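Local atomic coordinates of CbsA (Xanthomonas oryzae pv. oryzae, PDB entry 5XYH), a protein that probably hydrolyses the beta-1,4-glucosidic bonds of cellulose as a family 6 cellobiosidase, releasing cellobiose from chain ends during plant cell-wall degradation. Residues A[109-114]-A[169-174]; A[222-227]-A[286-291]. One frame throughout, in Å; residues are numbered along the deposited sequence.

Contact 1: A[109-114]-A[169-174]; sequences LPLTQA and GIYEAG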
loop_
_atom_site.group_PDB
_atom_site.type_symbol
_atom_site.label_atom_id
_atom_site.label_comp_id
_atom_site.label_asym_id
_atom_site.label_seq_id
_atom_site.Cartn_x
_atom_site.Cartn_y
_atom_site.Cartn_z
ATOM N N LEU A 109 11.898 3.276 -15.309
ATOM C CA LEU A 109 12.489 2.208 -16.100
ATOM C C LEU A 109 11.529 1.765 -17.190
ATOM O O LEU A 109 10.337 1.556 -16.915
ATOM C CB LEU A 109 12.847 1.019 -15.200
ATOM C CG LEU A 109 13.920 1.318 -14.149
ATOM C CD1 LEU A 109 14.240 0.086 -13.296
ATOM C CD2 LEU A 109 15.161 1.806 -14.854
ATOM N N PRO A 110 12.007 1.602 -18.421
ATOM C CA PRO A 110 11.124 1.172 -19.506
ATOM C C PRO A 110 10.857 -0.321 -19.469
ATOM O O PRO A 110 11.668 -1.115 -18.989
ATOM C CB PRO A 110 11.914 1.557 -20.765
ATOM C CG PRO A 110 13.338 1.414 -20.348
ATOM C CD PRO A 110 13.382 1.852 -18.894
ATOM N N LEU A 111 9.700 -0.691 -20.014
ATOM C CA LEU A 111 9.269 -2.083 -20.123
ATOM C C LEU A 111 9.970 -2.741 -21.309
ATOM O O LEU A 111 9.378 -3.045 -22.348
ATOM C CB LEU A 111 7.756 -2.162 -20.256
ATOM C CG LEU A 111 7.210 -3.584 -20.154
ATOM C CD1 LEU A 111 7.198 -4.061 -18.690
ATOM C CD2 LEU A 111 5.823 -3.682 -20.802
ATOM N N THR A 112 11.270 -2.953 -21.124
ATOM C CA THR A 112 12.137 -3.630 -22.074
ATOM C C THR A 112 13.110 -4.504 -21.295
ATOM O O THR A 112 13.303 -4.324 -20.088
ATOM C CB THR A 112 12.942 -2.640 -22.933
ATOM O OG1 THR A 112 13.818 -1.896 -22.079
ATOM C CG2 THR A 112 12.016 -1.659 -23.690
ATOM N N GLN A 113 13.752 -5.433 -22.007
ATOM C CA GLN A 113 14.825 -6.217 -21.399
ATOM C C GLN A 113 15.946 -5.328 -20.875
ATOM O O GLN A 113 16.491 -5.572 -19.789
ATOM C CB GLN A 113 15.372 -7.220 -22.406
ATOM C CG GLN A 113 14.420 -8.355 -22.671
ATOM C CD GLN A 113 14.109 -9.146 -21.417
ATOM O OE1 GLN A 113 15.001 -9.427 -20.611
ATOM N NE2 GLN A 113 12.836 -9.505 -21.243
ATOM N N ALA A 114 16.304 -4.278 -21.620
ATOM C CA ALA A 114 17.279 -3.336 -21.084
ATOM C C ALA A 114 16.772 -2.713 -19.786
ATOM O O ALA A 114 17.542 -2.529 -18.829
ATOM C CB ALA A 114 17.607 -2.267 -22.127
ATOM N N GLY A 169 6.789 -11.059 -20.077
ATOM C CA GLY A 169 7.350 -11.751 -18.930
ATOM C C GLY A 169 8.083 -10.866 -17.947
ATOM O O GLY A 169 8.565 -11.373 -16.931
ATOM N N ILE A 170 8.134 -9.550 -18.180
ATOM C CA ILE A 170 9.058 -8.702 -17.430
ATOM C C ILE A 170 8.590 -8.504 -15.989
ATOM O O ILE A 170 9.407 -8.541 -15.063
ATOM C CB ILE A 170 9.276 -7.365 -18.159
ATOM C CG1 ILE A 170 10.024 -7.627 -19.475
ATOM C CG2 ILE A 170 10.067 -6.415 -17.285
ATOM C CD1 ILE A 170 10.257 -6.371 -20.346
ATOM N N TYR A 171 7.284 -8.289 -15.763
ATOM C CA TYR A 171 6.809 -8.175 -14.384
ATOM C C TYR A 171 7.189 -9.411 -13.578
ATOM O O TYR A 171 7.757 -9.301 -12.487
ATOM C CB TYR A 171 5.293 -7.978 -14.330
ATOM C CG TYR A 171 4.826 -6.546 -14.398
ATOM C CD1 TYR A 171 5.628 -5.549 -14.941
ATOM C CD2 TYR A 171 3.555 -6.195 -13.938
ATOM C CE1 TYR A 171 5.175 -4.232 -15.017
ATOM C CE2 TYR A 171 3.096 -4.891 -14.005
ATOM C CZ TYR A 171 3.902 -3.916 -14.550
ATOM O OH TYR A 171 3.438 -2.627 -14.611
ATOM N N GLU A 172 6.904 -10.600 -14.120
ATOM C CA GLU A 172 7.203 -11.839 -13.409
ATOM C C GLU A 172 8.704 -12.018 -13.226
ATOM O O GLU A 172 9.148 -12.515 -12.184
ATOM C CB GLU A 172 6.596 -13.031 -14.153
ATOM C CG GLU A 172 5.078 -12.998 -14.157
ATOM C CD GLU A 172 4.457 -13.945 -15.166
ATOM O OE1 GLU A 172 4.187 -15.107 -14.796
ATOM O OE2 GLU A 172 4.221 -13.513 -16.329
ATOM N N ALA A 173 9.498 -11.606 -14.223
ATOM C CA ALA A 173 10.949 -11.719 -14.099
ATOM C C ALA A 173 11.478 -10.776 -13.032
ATOM O O ALA A 173 12.362 -11.151 -12.257
ATOM C CB ALA A 173 11.630 -11.444 -15.440
ATOM N N GLY A 174 10.943 -9.553 -12.978
ATOM C CA GLY A 174 11.360 -8.611 -11.948
ATOM C C GLY A 174 11.030 -9.072 -10.537
ATOM O O GLY A 174 11.848 -8.941 -9.623
#

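Contact 2: A[222-227]-A[286-291]; sequences AGLASA and GWPSKI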
loop_
_atom_site.group_PDB
_atom_site.type_symbol
_atom_site.label_atom_id
_atom_site.label_comp_id
_atom_site.label_asym_id
_atom_site.label_seq_id
_atom_site.Cartn_x
_atom_site.Cartn_y
_atom_site.Cartn_z
ATOM N N ALA A 222 14.207 -20.480 -3.586
ATOM C CA ALA A 222 13.668 -21.109 -2.385
ATOM C C ALA A 222 12.196 -21.489 -2.512
ATOM O O ALA A 222 11.614 -21.974 -1.539
ATOM C CB ALA A 222 13.860 -20.183 -1.180
ATOM N N GLY A 223 11.579 -21.298 -3.679
ATOM C CA GLY A 223 10.165 -21.615 -3.789
ATOM C C GLY A 223 9.319 -20.690 -2.923
ATOM O O GLY A 223 9.664 -19.524 -2.690
ATOM N N LEU A 224 8.200 -21.227 -2.425
ATOM C CA LEU A 224 7.266 -20.435 -1.634
ATOM C C LEU A 224 7.902 -19.814 -0.393
ATOM O O LEU A 224 7.319 -18.895 0.184
ATOM C CB LEU A 224 6.072 -21.297 -1.214
ATOM C CG LEU A 224 5.287 -21.943 -2.365
ATOM C CD1 LEU A 224 3.973 -22.519 -1.833
ATOM C CD2 LEU A 224 5.053 -20.953 -3.503
ATOM N N ALA A 225 9.071 -20.293 0.042
ATOM C CA ALA A 225 9.696 -19.698 1.216
ATOM C C ALA A 225 10.243 -18.303 0.944
ATOM O O ALA A 225 10.636 -17.624 1.899
ATOM C CB ALA A 225 10.829 -20.595 1.744
ATOM N N SER A 226 10.291 -17.868 -0.323
ATOM C CA SER A 226 10.835 -16.557 -0.650
ATOM C C SER A 226 9.906 -15.426 -0.229
ATOM O O SER A 226 10.343 -14.272 -0.181
ATOM C CB SER A 226 11.108 -16.451 -2.157
ATOM O OG SER A 226 12.008 -17.458 -2.605
ATOM N N ALA A 227 8.635 -15.731 0.030
ATOM C CA ALA A 227 7.636 -14.746 0.427
ATOM C C ALA A 227 7.113 -15.132 1.799
ATOM O O ALA A 227 6.588 -16.235 1.983
ATOM C CB ALA A 227 6.485 -14.663 -0.582
ATOM N N GLY A 286 -1.917 -24.764 -1.836
ATOM C CA GLY A 286 -0.769 -25.471 -1.300
ATOM C C GLY A 286 0.266 -24.618 -0.593
ATOM O O GLY A 286 1.360 -25.117 -0.317
ATOM N N TRP A 287 -0.042 -23.356 -0.295
ATOM C CA TRP A 287 0.855 -22.520 0.495
ATOM C C TRP A 287 0.837 -22.969 1.954
ATOM O O TRP A 287 -0.168 -23.502 2.427
ATOM C CB TRP A 287 0.435 -21.045 0.415
ATOM C CG TRP A 287 0.742 -20.365 -0.906
ATOM C CD1 TRP A 287 0.129 -20.587 -2.108
ATOM C CD2 TRP A 287 1.737 -19.369 -1.144
ATOM N NE1 TRP A 287 0.690 -19.799 -3.083
ATOM C CE2 TRP A 287 1.667 -19.025 -2.515
ATOM C CE3 TRP A 287 2.674 -18.722 -0.332
ATOM C CZ2 TRP A 287 2.500 -18.064 -3.091
ATOM C CZ3 TRP A 287 3.504 -17.764 -0.910
ATOM C CH2 TRP A 287 3.411 -17.451 -2.276
ATOM N N PRO A 288 1.927 -22.747 2.697
ATOM C CA PRO A 288 1.940 -23.139 4.111
ATOM C C PRO A 288 0.932 -22.343 4.918
ATOM O O PRO A 288 0.670 -21.163 4.651
ATOM C CB PRO A 288 3.375 -22.832 4.561
ATOM C CG PRO A 288 3.868 -21.835 3.593
ATOM C CD PRO A 288 3.220 -22.183 2.281
ATOM N N SER A 289 0.361 -23.012 5.918
ATOM C CA SER A 289 -0.692 -22.403 6.715
ATOM C C SER A 289 -0.199 -21.188 7.487
ATOM O O SER A 289 -1.014 -20.349 7.890
ATOM C CB SER A 289 -1.265 -23.441 7.673
ATOM O OG SER A 289 -0.217 -24.023 8.416
ATOM N N LYS A 290 1.109 -21.076 7.696
ATOM C CA LYS A 290 1.664 -19.989 8.484
ATOM C C LYS A 290 1.816 -18.685 7.705
ATOM O O LYS A 290 2.276 -17.695 8.291
ATOM C CB LYS A 290 3.023 -20.400 9.054
ATOM C CG LYS A 290 4.168 -20.328 8.059
ATOM C CD LYS A 290 5.490 -20.753 8.699
ATOM C CE LYS A 290 6.646 -20.665 7.696
ATOM N NZ LYS A 290 6.427 -21.465 6.451
ATOM N N ILE A 291 1.451 -18.642 6.417
ATOM C CA ILE A 291 1.575 -17.382 5.691
ATOM C C ILE A 291 0.792 -16.304 6.429
ATOM O O ILE A 291 -0.249 -16.567 7.045
ATOM C CB ILE A 291 1.096 -17.490 4.236
ATOM C CG1 ILE A 291 -0.326 -18.052 4.184
ATOM C CG2 ILE A 291 2.068 -18.325 3.437
ATOM C CD1 ILE A 291 -0.999 -17.877 2.848
#

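Contact 1: A[109-114]-A[169-174]
Ile-170, in the first turn of helix 170-183, points its side chain at the bend formed by Leu-111 and Thr-112 just before helix 113-131, so two helix N-termini pack together in the outer part of the family 6 alpha/beta fold. Its contact with the backbone is the closest: CD1 of Ile-170 lies 3.5 Å from C of Thr-112. The extended end of the isoleucine (chi2 177°) carries that methyl forward. Leu-111, the centre of an inverse gamma turn, answers with an apolar contact of its own. Its chi2 (76°) places the CD1 methyl, which comes 3.9 Å from CB of Ile-170, the two side chains crossing obliquely. CD1 of Leu-111 also approaches CE1 of Tyr-171 at 4.2 Å, obliquely to the ring, whose OH is hydrogen-bonded to O of Gly-97.

Gln-113 brings a polar group without a polar bond across the contact: its chain bends at chi2, and NE2 lies 3.8 Å from CG1 of Ile-170. Thr-112 is the N-cap of its own helix, where a short hydroxyl side chain suits, OG1 bonding to N of Gly-115. With no hydrogen bond between the segments, the two helix starts meet through shape and van der Waals contact, for which branched aliphatic side chains are suited.

Contact 2: A[222-227]-A[286-291]
Leu-224 and Trp-287 bring together two loops of the distorted alpha/beta barrel of family 6, each leading from a helix into one of the neighbouring parallel strands 229-232 and 292-296. The contact is apolar, and no hydrogen bond crosses it.

Its main element is a CH-pi interaction. CD2 of Leu-224 sits over one face of the indole of Trp-287, 4.0 Å from the centroid of the six-membered ring and 15° off the ring normal. The two methyls share the work: CD2 takes the benzo ring, while CD1 of Leu-224, extended away from CA (chi2 -168°), lies 3.9 Å from CD2 of Trp-287, at the ring fusion. A forked aliphatic side chain suits a broad, flat partner in this way. Ala-227 meets the same indole at its edge, where its small CB approaches CZ3 of Trp-287 near the ring plane at 4.3 Å.

NE1 of the buried Trp-287 is hydrogen-bonded to OG1 of Thr-214 on helix 206-218, while Phe-282 of helix 271-284 meets the indole edge-to-face. A large aromatic with one donor fits a place bordered by both helices.

Backbone turns present these side chains. Gly-286 ends helix 271-284 in a Schellman motif, with positive phi (99°) and backbone angles at which a CB would press against the preceding carbonyl O. Pro-288 then opens a type I turn, closed by the hydrogen bond from Ile-291 N to Pro-288 O. Facing them, residues 224-226 form a 3-10 segment, and Leu-224 in it and Ala-227 just after it both point their CB toward the other loop. At the margin, CD of the Pro-288 ring stands 4.2 Å from CD1 of Leu-224.

The two contacts do not touch: their centres lie 24 Å apart, and their nearest atoms about 11 Å. Helix 170-183 connects their surroundings, since it begins in contact 1 and its later residues Leu-179 and His-183 touch Ser-226 of contact 2. Helix 206-218 is a second common neighbour, with Leu-212 and Val-216 against Glu-172 and Val-217 against Ala-227 and Trp-287. Contact 1 joins the starts of two helices, whereas contact 2 joins loops that enter strands. In alpha/beta barrels the active site lies at the C-terminal ends of the strands, so contact 2 probably belongs to the end away from catalysis.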